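Local coordinates for fucolectin-related protein (Streptococcus pneumoniae, PDB 2WMF), which probably hydrolyses blood-group antigen glycans of the host as the catalytic module of a family 98 glycoside hydrolase, at residues 281-286 with 318-323; 467-472 with 478-483; 251-254 with 259-262. One frame throughout, in Å; residues are numbered along the deposited sequence.

Interaction 1: residues 281-286 with 318-323; sequences NVYTGG and RHAIQN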
ATOM      1  N   ASN A 281       1.243   6.283   1.310  1.00  6.07           N
ATOM      2  CA  ASN A 281       0.048   6.903   0.763  1.00  6.61           C
ATOM      3  C   ASN A 281      -1.216   6.372   1.426  1.00  6.54           C
ATOM      4  O   ASN A 281      -2.196   7.114   1.582  1.00  7.71           O
ATOM      5  CB  ASN A 281      -0.036   6.616  -0.747  1.00  7.11           C
ATOM      6  CG  ASN A 281       0.935   7.450  -1.579  1.00  8.00           C
ATOM      7  OD1 ASN A 281       1.708   8.275  -1.066  1.00  7.02           O
ATOM      8  ND2 ASN A 281       0.927   7.183  -2.890  1.00  7.48           N
ATOM      9  N   VAL A 282      -1.180   5.083   1.739  1.00  5.83           N
ATOM     10  CA  VAL A 282      -2.333   4.387   2.372  1.00  6.15           C
ATOM     11  C   VAL A 282      -2.392   4.791   3.860  1.00  5.92           C
ATOM     12  O   VAL A 282      -3.432   5.321   4.339  1.00  6.87           O
ATOM     13  CB  VAL A 282      -2.237   2.870   2.160  1.00  7.26           C
ATOM     14  CG1 VAL A 282      -3.249   2.136   3.041  1.00  6.80           C
ATOM     15  CG2 VAL A 282      -2.439   2.534   0.629  1.00  7.89           C
ATOM     16  N   TYR A 283      -1.284   4.569   4.542  1.00  7.24           N
ATOM     17  CA  TYR A 283      -1.127   4.905   5.984  1.00  6.92           C
ATOM     18  C   TYR A 283      -1.600   6.336   6.295  1.00  6.57           C
ATOM     19  O   TYR A 283      -2.458   6.566   7.179  1.00  7.69           O
ATOM     20  CB  TYR A 283       0.329   4.684   6.398  1.00  8.04           C
ATOM     21  CG  TYR A 283       0.636   5.198   7.767  1.00  7.74           C
ATOM     22  CD1 TYR A 283       0.468   4.385   8.876  1.00  7.41           C
ATOM     23  CD2 TYR A 283       1.177   6.462   7.954  1.00  8.39           C
ATOM     24  CE1 TYR A 283       0.771   4.853  10.157  1.00  8.83           C
ATOM     25  CE2 TYR A 283       1.494   6.934   9.243  1.00  8.61           C
ATOM     26  CZ  TYR A 283       1.284   6.117  10.336  1.00 10.03           C
ATOM     27  OH  TYR A 283       1.580   6.624  11.627  1.00 10.75           O
ATOM     28  N   THR A 284      -1.024   7.322   5.596  1.00  5.97           N
ATOM     29  CA  THR A 284      -1.338   8.730   5.881  1.00  6.88           C
ATOM     30  C   THR A 284      -2.758   9.119   5.510  1.00  7.11           C
ATOM     31  O   THR A 284      -3.229  10.170   5.928  1.00  8.52           O
ATOM     32  CB  THR A 284      -0.333   9.710   5.220  1.00  7.28           C
ATOM     33  OG1 THR A 284      -0.368   9.560   3.793  1.00  7.91           O
ATOM     34  CG2 THR A 284       1.102   9.470   5.752  1.00  8.36           C
ATOM     35  N   GLY A 285      -3.409   8.294   4.669  1.00  6.79           N
ATOM     36  CA  GLY A 285      -4.825   8.430   4.287  1.00  7.38           C
ATOM     37  C   GLY A 285      -5.781   7.703   5.201  1.00  7.07           C
ATOM     38  O   GLY A 285      -6.974   7.644   4.931  1.00  7.85           O
ATOM     39  N   GLY A 286      -5.264   7.157   6.287  1.00  7.55           N
ATOM     40  CA  GLY A 286      -6.079   6.387   7.212  1.00  7.16           C
ATOM     41  C   GLY A 286      -6.247   4.890   6.967  1.00  7.07           C
ATOM     42  O   GLY A 286      -6.986   4.181   7.670  1.00  7.00           O
ATOM     43  N   ARG A 318       6.219  -1.877  10.476  1.00  9.61           N
ATOM     44  CA  ARG A 318       6.615  -1.640  11.875  1.00  9.81           C
ATOM     45  C   ARG A 318       6.314  -0.185  12.267  1.00  8.97           C
ATOM     46  O   ARG A 318       5.826   0.087  13.381  1.00  9.60           O
ATOM     47  CB  ARG A 318       8.072  -2.003  12.143  1.00 11.41           C
ATOM     48  CG  ARG A 318       8.332  -3.482  12.224  1.00 12.23           C
ATOM     49  CD  ARG A 318       9.800  -3.807  12.451  1.00 15.58           C
ATOM     50  NE  ARG A 318       9.940  -5.179  12.909  1.00 15.98           N
ATOM     51  CZ  ARG A 318      10.951  -5.963  12.622  1.00 16.76           C
ATOM     52  NH1 ARG A 318      11.946  -5.544  11.857  1.00 20.58           N
ATOM     53  NH2 ARG A 318      10.968  -7.184  13.092  1.00 20.06           N
ATOM     54  N   HIS A 319       6.616   0.770  11.381  1.00  8.27           N
ATOM     55  CA  HIS A 319       6.237   2.160  11.625  1.00  8.64           C
ATOM     56  C   HIS A 319       4.740   2.272  11.912  1.00  8.19           C
ATOM     57  O   HIS A 319       4.320   2.981  12.865  1.00  8.76           O
ATOM     58  CB  HIS A 319       6.618   3.093  10.462  1.00  8.71           C
ATOM     59  CG  HIS A 319       6.249   4.516  10.720  1.00  9.16           C
ATOM     60  ND1 HIS A 319       6.982   5.348  11.544  1.00  9.70           N
ATOM     61  CD2 HIS A 319       5.206   5.251  10.269  1.00 10.02           C
ATOM     62  CE1 HIS A 319       6.417   6.544  11.555  1.00  9.95           C
ATOM     63  NE2 HIS A 319       5.313   6.498  10.840  1.00 10.92           N
ATOM     64  N   ALA A 320       3.936   1.595  11.104  1.00  8.14           N
ATOM     65  CA  ALA A 320       2.469   1.664  11.192  1.00  8.11           C
ATOM     66  C   ALA A 320       1.921   0.997  12.479  1.00  8.62           C
ATOM     67  O   ALA A 320       0.884   1.422  13.006  1.00  9.66           O
ATOM     68  CB  ALA A 320       1.824   1.044   9.942  1.00  7.59           C
ATOM     69  N   ILE A 321       2.620  -0.022  12.987  1.00  9.85           N
ATOM     70  CA  ILE A 321       2.265  -0.645  14.282  1.00 10.45           C
ATOM     71  C   ILE A 321       2.602   0.316  15.424  1.00 11.21           C
ATOM     72  O   ILE A 321       1.806   0.491  16.355  1.00 12.88           O
ATOM     73  CB  ILE A 321       2.979  -1.992  14.530  1.00 11.20           C
ATOM     74  CG1 ILE A 321       2.596  -3.026  13.459  1.00 11.32           C
ATOM     75  CG2 ILE A 321       2.660  -2.540  15.942  1.00 12.48           C
ATOM     76  CD1 ILE A 321       3.580  -4.196  13.364  1.00 11.01           C
ATOM     77  N   GLN A 322       3.788   0.919  15.352  1.00 10.92           N
ATOM     78  CA  GLN A 322       4.308   1.722  16.472  1.00 12.35           C
ATOM     79  C   GLN A 322       3.656   3.094  16.563  1.00 12.08           C
ATOM     80  O   GLN A 322       3.577   3.686  17.646  1.00 13.56           O
ATOM     81  CB  GLN A 322       5.829   1.812  16.367  1.00 12.59           C
ATOM     82  CG  GLN A 322       6.458   0.398  16.613  1.00 16.08           C
ATOM     83  CD  GLN A 322       7.966   0.330  16.380  1.00 18.59           C
ATOM     84  OE1 GLN A 322       8.637   1.355  16.268  1.00 24.65           O
ATOM     85  NE2 GLN A 322       8.504  -0.912  16.281  1.00 22.64           N
ATOM     86  N   ASN A 323       3.191   3.590  15.422  1.00 10.86           N
ATOM     87  CA  ASN A 323       2.597   4.901  15.292  1.00 11.20           C
ATOM     88  C   ASN A 323       1.270   4.773  14.567  1.00 10.98           C
ATOM     89  O   ASN A 323       1.245   4.741  13.325  1.00 10.14           O
ATOM     90  CB  ASN A 323       3.525   5.793  14.485  1.00 11.66           C
ATOM     91  CG  ASN A 323       4.884   5.882  15.083  1.00 13.03           C
ATOM     92  OD1 ASN A 323       5.100   6.693  15.979  1.00 17.72           O
ATOM     93  ND2 ASN A 323       5.808   5.001  14.659  1.00 13.66           N
TER

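Interaction 2: residues 467-472 with 478-483; sequences YAVVKE and HILLNN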
ATOM      1  N   TYR A 467      12.417   8.033   1.416  1.00  7.24           N
ATOM      2  CA  TYR A 467      11.364   8.593   2.226  1.00  6.81           C
ATOM      3  C   TYR A 467      11.916   8.960   3.618  1.00  6.57           C
ATOM      4  O   TYR A 467      12.982   8.478   4.061  1.00  8.38           O
ATOM      5  CB  TYR A 467      10.117   7.723   2.277  1.00  6.82           C
ATOM      6  CG  TYR A 467      10.187   6.464   3.154  1.00  7.18           C
ATOM      7  CD1 TYR A 467      10.018   6.535   4.538  1.00  7.92           C
ATOM      8  CD2 TYR A 467      10.452   5.208   2.612  1.00  7.69           C
ATOM      9  CE1 TYR A 467      10.050   5.377   5.343  1.00  8.45           C
ATOM     10  CE2 TYR A 467      10.474   4.046   3.406  1.00  6.82           C
ATOM     11  CZ  TYR A 467      10.279   4.128   4.781  1.00  7.90           C
ATOM     12  OH  TYR A 467      10.283   2.971   5.566  1.00  8.46           O
ATOM     13  N   ALA A 468      11.157   9.850   4.269  1.00  6.82           N
ATOM     14  CA  ALA A 468      11.493  10.321   5.615  1.00  7.29           C
ATOM     15  C   ALA A 468      10.231  10.569   6.397  1.00  7.61           C
ATOM     16  O   ALA A 468       9.178  10.943   5.817  1.00  8.69           O
ATOM     17  CB  ALA A 468      12.364  11.597   5.553  1.00  7.94           C
ATOM     18  N   VAL A 469      10.337  10.380   7.723  1.00  7.56           N
ATOM     19  CA  VAL A 469       9.283  10.764   8.635  1.00  7.63           C
ATOM     20  C   VAL A 469       9.940  11.553   9.745  1.00  7.94           C
ATOM     21  O   VAL A 469      10.912  11.085  10.362  1.00  9.51           O
ATOM     22  CB  VAL A 469       8.512   9.563   9.242  1.00  7.57           C
ATOM     23  CG1 VAL A 469       7.280  10.070  10.073  1.00  9.21           C
ATOM     24  CG2 VAL A 469       8.055   8.570   8.167  1.00  8.25           C
ATOM     25  N   VAL A 470       9.400  12.726  10.009  1.00  8.07           N
ATOM     26  CA  VAL A 470       9.932  13.561  11.094  1.00  8.29           C
ATOM     27  C   VAL A 470       8.811  13.820  12.101  1.00  8.59           C
ATOM     28  O   VAL A 470       7.794  14.452  11.763  1.00  8.36           O
ATOM     29  CB  VAL A 470      10.498  14.936  10.566  1.00  8.66           C
ATOM     30  CG1 VAL A 470      10.967  15.843  11.746  1.00  9.33           C
ATOM     31  CG2 VAL A 470      11.591  14.746   9.493  1.00  9.34           C
ATOM     32  N   LYS A 471       8.986  13.315  13.316  1.00  9.34           N
ATOM     33  CA  LYS A 471       8.021  13.536  14.388  1.00  9.48           C
ATOM     34  C   LYS A 471       8.537  14.584  15.384  1.00  7.60           C
ATOM     35  O   LYS A 471       9.674  14.478  15.888  1.00  9.74           O
ATOM     36  CB  LYS A 471       7.746  12.225  15.133  1.00 10.90           C
ATOM     37  CG  LYS A 471       6.700  12.372  16.236  1.00 12.59           C
ATOM     38  CD  LYS A 471       6.330  11.046  16.929  1.00 16.28           C
ATOM     39  CE  LYS A 471       4.973  10.567  16.461  1.00 21.20           C
ATOM     40  NZ  LYS A 471       4.583   9.233  17.127  1.00 23.48           N
ATOM     41  N   GLU A 472       7.691  15.573  15.669  1.00  7.09           N
ATOM     42  CA  GLU A 472       8.010  16.594  16.664  1.00  8.35           C
ATOM     43  C   GLU A 472       7.398  16.209  18.001  1.00  8.23           C
ATOM     44  O   GLU A 472       6.183  16.292  18.189  1.00  8.41           O
ATOM     45  CB  GLU A 472       7.494  17.951  16.220  1.00  9.58           C
ATOM     46  CG  GLU A 472       8.032  18.394  14.852  1.00  9.07           C
ATOM     47  CD  GLU A 472       7.734  19.875  14.580  1.00  9.85           C
ATOM     48  OE1 GLU A 472       8.372  20.707  15.254  1.00 10.79           O
ATOM     49  OE2 GLU A 472       6.884  20.218  13.716  1.00  9.01           O
ATOM     50  N   HIS A 478      12.200  13.083  16.315  1.00 11.80           N
ATOM     51  CA  HIS A 478      12.592  11.752  15.889  1.00 12.32           C
ATOM     52  C   HIS A 478      12.531  11.696  14.403  1.00 12.52           C
ATOM     53  O   HIS A 478      11.509  12.071  13.827  1.00 13.21           O
ATOM     54  CB  HIS A 478      11.757  10.621  16.474  1.00 14.44           C
ATOM     55  CG  HIS A 478      12.244   9.287  16.004  1.00 17.39           C
ATOM     56  ND1 HIS A 478      13.247   8.581  16.638  1.00 24.12           N
ATOM     57  CD2 HIS A 478      12.008   8.631  14.839  1.00 19.72           C
ATOM     58  CE1 HIS A 478      13.534   7.493  15.932  1.00 24.89           C
ATOM     59  NE2 HIS A 478      12.785   7.490  14.840  1.00 25.72           N
ATOM     60  N   ILE A 479      13.621  11.245  13.780  1.00 12.43           N
ATOM     61  CA  ILE A 479      13.720  11.273  12.320  1.00 12.36           C
ATOM     62  C   ILE A 479      13.994   9.850  11.818  1.00 11.16           C
ATOM     63  O   ILE A 479      14.926   9.179  12.296  1.00 12.55           O
ATOM     64  CB  ILE A 479      14.833  12.263  11.842  1.00 13.31           C
ATOM     65  CG1 ILE A 479      14.461  13.731  12.267  1.00 13.63           C
ATOM     66  CG2 ILE A 479      15.013  12.189  10.316  1.00 13.85           C
ATOM     67  CD1 ILE A 479      15.564  14.528  12.757  1.00 16.60           C
ATOM     68  N   LEU A 480      13.176   9.411  10.874  1.00  9.48           N
ATOM     69  CA  LEU A 480      13.344   8.156  10.165  1.00  9.39           C
ATOM     70  C   LEU A 480      13.656   8.468   8.680  1.00  9.10           C
ATOM     71  O   LEU A 480      12.952   9.270   8.049  1.00  8.41           O
ATOM     72  CB  LEU A 480      12.050   7.307  10.255  1.00  9.40           C
ATOM     73  CG  LEU A 480      11.946   6.034   9.437  1.00  9.36           C
ATOM     74  CD1 LEU A 480      13.022   5.043   9.913  1.00 12.24           C
ATOM     75  CD2 LEU A 480      10.568   5.412   9.555  1.00 10.79           C
ATOM     76  N   LEU A 481      14.762   7.889   8.189  1.00  8.28           N
ATOM     77  CA  LEU A 481      15.143   7.946   6.769  1.00  9.46           C
ATOM     78  C   LEU A 481      15.182   6.530   6.246  1.00  9.34           C
ATOM     79  O   LEU A 481      15.694   5.600   6.917  1.00  9.33           O
ATOM     80  CB  LEU A 481      16.524   8.583   6.585  1.00  9.70           C
ATOM     81  CG  LEU A 481      16.840   9.940   7.223  1.00 10.71           C
ATOM     82  CD1 LEU A 481      18.367  10.335   6.997  1.00  9.62           C
ATOM     83  CD2 LEU A 481      15.837  11.024   6.774  1.00 11.02           C
ATOM     84  N   ASN A 482      14.682   6.335   5.025  1.00  8.69           N
ATOM     85  CA  ASN A 482      14.944   5.045   4.417  1.00  8.32           C
ATOM     86  C   ASN A 482      15.018   5.208   2.903  1.00  8.56           C
ATOM     87  O   ASN A 482      14.092   5.760   2.279  1.00  8.44           O
ATOM     88  CB  ASN A 482      13.874   4.009   4.829  1.00  8.96           C
ATOM     89  CG  ASN A 482      14.320   2.567   4.601  1.00  8.64           C
ATOM     90  OD1 ASN A 482      14.898   2.262   3.548  1.00 10.23           O
ATOM     91  ND2 ASN A 482      14.000   1.645   5.542  1.00  8.85           N
ATOM     92  N   ASN A 483      16.130   4.761   2.316  1.00  8.19           N
ATOM     93  CA  ASN A 483      16.281   4.813   0.878  1.00  7.99           C
ATOM     94  C   ASN A 483      16.632   3.463   0.248  1.00  7.68           C
ATOM     95  O   ASN A 483      17.206   3.415  -0.846  1.00  7.34           O
ATOM     96  CB  ASN A 483      17.331   5.891   0.514  1.00  8.25           C
ATOM     97  CG  ASN A 483      18.745   5.481   0.895  1.00  8.93           C
ATOM     98  OD1 ASN A 483      18.970   4.426   1.515  1.00  9.24           O
ATOM     99  ND2 ASN A 483      19.699   6.308   0.525  1.00  9.60           N
TER

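Interaction 3: residues 251-254 with 259-262; sequences HYTN and GRAR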
ATOM      1  N   HIS A 251       6.415  -0.908 -18.894  1.00  9.01           N
ATOM      2  CA  HIS A 251       7.549  -1.342 -19.740  1.00 10.60           C
ATOM      3  C   HIS A 251       8.911  -0.918 -19.142  1.00  9.11           C
ATOM      4  O   HIS A 251       9.928  -0.771 -19.862  1.00 10.82           O
ATOM      5  CB  HIS A 251       7.442  -0.809 -21.189  1.00 11.19           C
ATOM      6  CG  HIS A 251       6.153  -1.119 -21.895  1.00 13.46           C
ATOM      7  ND1 HIS A 251       5.871  -0.614 -23.142  1.00 16.19           N
ATOM      8  CD2 HIS A 251       5.060  -1.831 -21.528  1.00 18.31           C
ATOM      9  CE1 HIS A 251       4.670  -1.018 -23.528  1.00 18.30           C
ATOM     10  NE2 HIS A 251       4.163  -1.783 -22.581  1.00 16.38           N
ATOM     11  N   TYR A 252       8.969  -0.737 -17.821  1.00  8.08           N
ATOM     12  CA  TYR A 252      10.191  -0.411 -17.157  1.00  8.36           C
ATOM     13  C   TYR A 252      11.017  -1.661 -16.891  1.00  8.62           C
ATOM     14  O   TYR A 252      10.481  -2.753 -16.795  1.00  8.66           O
ATOM     15  CB  TYR A 252       9.891   0.333 -15.850  1.00  9.25           C
ATOM     16  CG  TYR A 252       9.239   1.683 -15.961  1.00  8.99           C
ATOM     17  CD1 TYR A 252       9.232   2.398 -17.149  1.00  9.62           C
ATOM     18  CD2 TYR A 252       8.705   2.301 -14.837  1.00  9.53           C
ATOM     19  CE1 TYR A 252       8.667   3.655 -17.215  1.00  8.70           C
ATOM     20  CE2 TYR A 252       8.149   3.555 -14.893  1.00  9.90           C
ATOM     21  CZ  TYR A 252       8.139   4.222 -16.098  1.00  9.27           C
ATOM     22  OH  TYR A 252       7.602   5.466 -16.181  1.00 11.82           O
ATOM     23  N   THR A 253      12.322  -1.472 -16.734  1.00  9.23           N
ATOM     24  CA  THR A 253      13.294  -2.560 -16.555  1.00  9.14           C
ATOM     25  C   THR A 253      14.236  -2.251 -15.377  1.00  9.17           C
ATOM     26  O   THR A 253      13.762  -1.930 -14.287  1.00 10.15           O
ATOM     27  CB  THR A 253      13.985  -2.890 -17.891  1.00 10.39           C
ATOM     28  OG1 THR A 253      14.581  -1.704 -18.426  1.00 10.05           O
ATOM     29  CG2 THR A 253      12.958  -3.467 -18.847  1.00 11.08           C
ATOM     30  N   ASN A 254      15.551  -2.252 -15.578  1.00  9.89           N
ATOM     31  CA  ASN A 254      16.466  -1.833 -14.511  1.00  8.81           C
ATOM     32  C   ASN A 254      16.185  -0.393 -14.099  1.00  8.92           C
ATOM     33  O   ASN A 254      15.721   0.424 -14.914  1.00  8.72           O
ATOM     34  CB  ASN A 254      17.909  -1.991 -14.985  1.00  9.17           C
ATOM     35  CG  ASN A 254      18.912  -2.010 -13.853  1.00 11.40           C
ATOM     36  OD1 ASN A 254      18.545  -1.980 -12.675  1.00 10.96           O
ATOM     37  ND2 ASN A 254      20.192  -2.041 -14.209  1.00 11.45           N
ATOM     38  N   GLY A 259      14.876   1.593 -23.176  1.00 13.38           N
ATOM     39  CA  GLY A 259      15.229   0.841 -24.372  1.00 14.11           C
ATOM     40  C   GLY A 259      15.462  -0.644 -24.249  1.00 14.41           C
ATOM     41  O   GLY A 259      15.911  -1.290 -25.208  1.00 16.45           O
ATOM     42  N   ARG A 260      15.126  -1.227 -23.105  1.00 13.46           N
ATOM     43  CA  ARG A 260      15.153  -2.680 -22.937  1.00 13.66           C
ATOM     44  C   ARG A 260      13.755  -3.275 -22.910  1.00 12.18           C
ATOM     45  O   ARG A 260      12.846  -2.714 -22.292  1.00 11.90           O
ATOM     46  CB  ARG A 260      15.868  -3.073 -21.644  1.00 13.69           C
ATOM     47  CG  ARG A 260      16.102  -4.591 -21.518  1.00 14.68           C
ATOM     48  CD  ARG A 260      16.508  -5.028 -20.137  1.00 16.82           C
ATOM     49  NE  ARG A 260      17.810  -4.507 -19.790  1.00 15.33           N
ATOM     50  CZ  ARG A 260      18.959  -5.058 -20.184  1.00 20.99           C
ATOM     51  NH1 ARG A 260      18.974  -6.166 -20.912  1.00 22.51           N
ATOM     52  NH2 ARG A 260      20.117  -4.514 -19.823  1.00 23.98           N
ATOM     53  N   ALA A 261      13.615  -4.442 -23.539  1.00 12.53           N
ATOM     54  CA  ALA A 261      12.357  -5.196 -23.524  1.00 12.08           C
ATOM     55  C   ALA A 261      12.028  -5.603 -22.080  1.00 11.98           C
ATOM     56  O   ALA A 261      12.867  -6.152 -21.365  1.00 10.93           O
ATOM     57  CB  ALA A 261      12.444  -6.424 -24.427  1.00 14.40           C
ATOM     58  N   ARG A 262      10.788  -5.356 -21.694  1.00 10.63           N
ATOM     59  CA  ARG A 262      10.293  -5.876 -20.392  1.00 10.22           C
ATOM     60  C   ARG A 262      10.244  -7.403 -20.364  1.00  9.78           C
ATOM     61  O   ARG A 262      10.133  -8.083 -21.402  1.00 10.70           O
ATOM     62  CB  ARG A 262       8.920  -5.323 -20.064  1.00  9.50           C
ATOM     63  CG  ARG A 262       7.816  -5.899 -20.966  1.00  9.48           C
ATOM     64  CD  ARG A 262       6.499  -5.250 -20.718  1.00 10.29           C
ATOM     65  NE  ARG A 262       5.499  -5.697 -21.692  1.00 11.71           N
ATOM     66  CZ  ARG A 262       4.198  -5.425 -21.620  1.00 13.14           C
ATOM     67  NH1 ARG A 262       3.710  -4.729 -20.618  1.00 12.61           N
ATOM     68  NH2 ARG A 262       3.360  -5.861 -22.547  1.00 15.83           N
TER
HETATM   69  O   HOH W   1      13.460  -0.354 -20.658  1.00 15.41           O
HETATM   70  O   HOH W   2      21.004  -2.808 -16.923  1.00 16.04           O

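Interaction 1: residues 281-286 with 318-323
Tyr283 reaches from the C-terminal end of helix 272-283 to the end of helix 307-322, joining two helices that lie on either side of strand 289-293 in the sequence, the eighth strand of the (beta/alpha)8 barrel. Its first torsion is near trans (chi1 171°), which carries the ring off its own helix so that the hydroxyl arrives at the last turn of the other. The helix carrying Tyr283 ends in a Schellman motif, with Gly286 N bonded to Tyr283 O. Along one side of the ring, CD1 meets the methyl CB of Ala320 at 3.8 Å, and a residue this small lets the ring lie close to the helix backbone. His319 comes over a face of the tyrosine ring, CD2 lying 4.0 Å from Tyr283 CZ, in an offset edge-to-face pair with planes 62° apart; its NE2 is hydrogen-bonded to Tyr432. An asparagine suits the helix end: Asn323 ND2 bonds back to His319 O, which also accepts from Asn323 N, while OD1 is hydrogen-bonded to Lys471 NZ. Tyr283 OH donates to Asn323 O at 2.6 Å, from above the carbonyl plane, while that oxygen sits at the ring edge, in its plane.

Interaction 2: residues 467-472 with 478-483
Tyr467 lays one face of its ring over Asn482 CB, which stands 3.9 Å from the ring centroid in a CH-pi contact, displaced toward the hydroxyl end. The first torsion places CG between the backbone N and the carbonyl carbon (chi1 75°), turning the ring toward the neighbouring strand. Ring and amide planes lie only 20° apart, and the two side chains run side by side. While CB makes the contact with the ring, the amide oxygen OD1 of Asn482 is bonded to the backbone N of Tyr484. At the ring edge comes Leu480 CD2, 4.2 Å from Tyr467 CE1; the same methyl approaches Val469 CG2, giving Tyr467, Val469 and Leu480 one continuous apolar patch. The other face of the sheet carries Ala468, Val470, Ile479 and Leu481. There Ala468 CB meets Leu481 CD2 at 3.7 Å, a small residue beside a long branched one, while both methyls of Val470 lie 4.1 Å from Ile479 CG1. Beta-branched valine and isoleucine suit such extended backbone.

Between the two faces, Tyr467-Asn482, Val469-Leu480 and Lys471-His478 are hydrogen-bonded pairs, each closed by two backbone bonds. The Leu480 N to Val469 O bond is nearly straight, 174° at the hydrogen. Residues of the non-hydrogen-bonded pairs add CA-H...O contacts to carbonyls next to their partners, such as Ala468 CA to Leu480 O at 3.0 Å. Lys471 bends at chi3 and sends NZ to Asn323 OD1, while Tyr467 also packs against Met277 and Met280 of helix 272-283. Strands 430-434 and 576-580 flank the pair, making it an antiparallel beta hairpin in the middle of a six-stranded sheet of the C-terminal region.

Interaction 3: residues 251-254 with 259-262
Thr253 OG1 is gripped by two partners: a water, which donates to it at 2.8 Å, and the carboxylate of Glu257, through OE1. That water in turn accepts from Arg260 N at 3.1 Å, so a single solvent molecule ties the threonine to the backbone of 259-262. A threonine suits this buried spot because its two branches do different work. A chi1 of 55° tucks OG1 back over its own backbone, whereas the methyl CG2 lies beside the N and packs on the opposing backbone, 3.5 Å from Arg260 O and 3.7 Å from Ala261 O. Arg260 runs past it, CD reaching 4.0 Å from Thr253 CB. The bend of its chain at chi3 (-66°) brings the guanidinium round with its edge toward OG1, and its NE forms a salt bridge with Glu257 OE1. The same carboxylate oxygen also bonds Asn254 N, making Glu257 a shared acceptor for both sides of the loop. A second water, held by Asn254 ND2, has only a weak bond to Arg260 NH2.

At the other end of the contact, His251 lies over one face of the Arg262 guanidinium, with His251 CD2 3.3 Å from Arg262 NH1; the two planes are 66° apart, so this is not a parallel stack. Arg262, extended from CG to NE, also bonds Trp248 O through NH1 and makes a cation-pi contact with Trp248. Trp492 of helix 489-493 packs on Thr253 and Arg260. The arrangement is that of a solvent-bridged surface loop, leaving helix 245-249 through a Schellman motif at His251, in the connection between barrel strands 237-243 and 289-293.

Overall arrangement
Interactions 1 and 2 meet directly, although one lies in the barrel part and the other in the C-terminal part of the chain: the lysine-to-asparagine bond joins them, and His319 packs on Val469 and Leu480. Together they lie where helices 272-283 and 307-322 face one of the two C-terminal antiparallel sheets, that of strands 467-472 and 477-482. Interaction 2 is the buried one, built on regular backbone pairing and apolar side chains. Interaction 1 is partly buried and relies on a tyrosine set against a histidine and a helix-end carbonyl. Interaction 3 is a surface contact, its centre about 32 Å from each of the other centres, and uses water, arginine and a carboxylate; its loop leads into helix 272-283.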